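Local coordinates for protein lipolytic enzyme, G-D-S-L family (Bacteroides thetaiotaomicron, PDB 7BR2) that metabolizes the drug diltiazem in the gut, acting as a serine esterase of the SGNH (GDSL) hydrolase family, at residues Glu293-Phe296 with Met297-Asn301. Numbering follows the deposited sequence.
Sequences EVPF and MEEMN
The ring of F296 packs against CB of M300, which approaches obliquely, 4.2 Å from the ring centroid, an off-centre CH-pi contact one turn along a short helix that opens with P295 as its N-cap. Beyond CB the methionine chain runs on extended, crossing the phenylalanine at about a right angle, and its SD comes 3.8 Å from F296 CE1, an oblique Met-aromatic contact; a flexible, apolar and polarisable side chain suits such a buried ring. With CG anti to the backbone N (chi1 -179°), the ring can also meet N301, whose CB lies 3.9 Å from F296 CE2. Phenylalanine offers a broad apolar surface here, packing on M214 and Y218 of helix 210-223 and meeting the ring of Y272 edge-to-face. Proline suits the N-cap, where its backbone nitrogen has no N-H needing a partner, and it is the centre of an inverse gamma turn, in which F296 N makes a weak bond to V294 O. Its own carbonyl starts the helical pattern, P295 O accepting from E299 N at 3.0 Å. The next carbonyl, F296 O, takes M300 N at 2.9 Å and, weakly, N301 N. E299 is long enough to run alongside the proline, OE2 resting 3.4 Å from P295 CG, while its OE1 is hydrogen-bonded to Y218 OH. The bend at chi2 (89°) brings E298 OE1 back to 3.3 Å from P295 C. N301 OD1 accepts from Y272 N, and N301 ND2 makes a weak bond to M297 SD at 3.7 Å.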
# COMPACT_ATOMS: atom_id res chain seq x y z
N GLU A 293 8.89 9.84 8.10
CA GLU A 293 8.21 10.75 7.19
C GLU A 293 6.81 11.09 7.64
O GLU A 293 6.32 12.17 7.34
CB GLU A 293 8.14 10.16 5.78
CG GLU A 293 9.51 9.80 5.22
CD GLU A 293 9.44 8.97 3.96
OE1 GLU A 293 8.39 8.35 3.69
OE2 GLU A 293 10.46 8.95 3.23
N VAL A 294 6.15 10.17 8.33
CA VAL A 294 4.81 10.38 8.88
C VAL A 294 4.76 9.73 10.25
O VAL A 294 5.60 8.88 10.57
CB VAL A 294 3.71 9.80 7.96
CG1 VAL A 294 3.65 10.54 6.62
CG2 VAL A 294 3.92 8.29 7.71
N PRO A 295 3.81 10.14 11.10
CA PRO A 295 3.71 9.50 12.42
C PRO A 295 3.12 8.10 12.32
O PRO A 295 2.06 7.83 12.89
CB PRO A 295 2.80 10.44 13.22
CG PRO A 295 2.32 11.48 12.27
CD PRO A 295 2.72 11.11 10.89
N PHE A 296 3.77 7.21 11.54
CA PHE A 296 3.15 5.91 11.28
C PHE A 296 3.15 5.03 12.53
O PHE A 296 2.16 4.36 12.83
CB PHE A 296 3.83 5.16 10.13
CG PHE A 296 3.19 3.83 9.84
CD1 PHE A 296 1.98 3.77 9.15
CD2 PHE A 296 3.74 2.66 10.31
CE1 PHE A 296 1.36 2.56 8.92
CE2 PHE A 296 3.12 1.43 10.06
CZ PHE A 296 1.93 1.39 9.37
N MET A 297 4.28 4.99 13.24
CA MET A 297 4.37 4.19 14.46
C MET A 297 3.35 4.64 15.49
O MET A 297 2.68 3.82 16.12
CB MET A 297 5.79 4.29 15.02
CG MET A 297 6.81 3.67 14.10
SD MET A 297 6.38 1.98 13.66
CE MET A 297 6.84 1.14 15.18
N GLU A 298 3.22 5.96 15.68
CA GLU A 298 2.31 6.47 16.70
C GLU A 298 0.84 6.27 16.32
O GLU A 298 0.00 5.96 17.18
CB GLU A 298 2.59 7.96 16.95
CG GLU A 298 4.02 8.26 17.40
CD GLU A 298 4.96 8.50 16.24
OE1 GLU A 298 4.82 7.81 15.19
OE2 GLU A 298 5.85 9.37 16.36
N GLU A 299 0.49 6.46 15.04
CA GLU A 299 -0.92 6.42 14.67
C GLU A 299 -1.42 5.03 14.31
O GLU A 299 -2.60 4.74 14.52
CB GLU A 299 -1.20 7.38 13.51
CG GLU A 299 -1.03 8.83 13.90
CD GLU A 299 -1.37 9.82 12.80
OE1 GLU A 299 -2.03 9.42 11.82
OE2 GLU A 299 -0.94 10.99 12.91
N MET A 300 -0.54 4.15 13.81
CA MET A 300 -0.99 2.88 13.26
C MET A 300 -0.16 1.67 13.66
O MET A 300 -0.54 0.56 13.30
CB MET A 300 -1.05 2.93 11.73
CG MET A 300 -2.15 3.80 11.20
SD MET A 300 -2.24 3.75 9.40
CE MET A 300 -3.43 5.08 9.15
N ASN A 301 0.97 1.84 14.34
CA ASN A 301 1.77 0.69 14.72
C ASN A 301 2.20 0.80 16.17
O ASN A 301 3.39 0.71 16.50
CB ASN A 301 2.98 0.51 13.81
CG ASN A 301 3.39 -0.93 13.70
OD1 ASN A 301 2.66 -1.83 14.11
ND2 ASN A 301 4.58 -1.17 13.17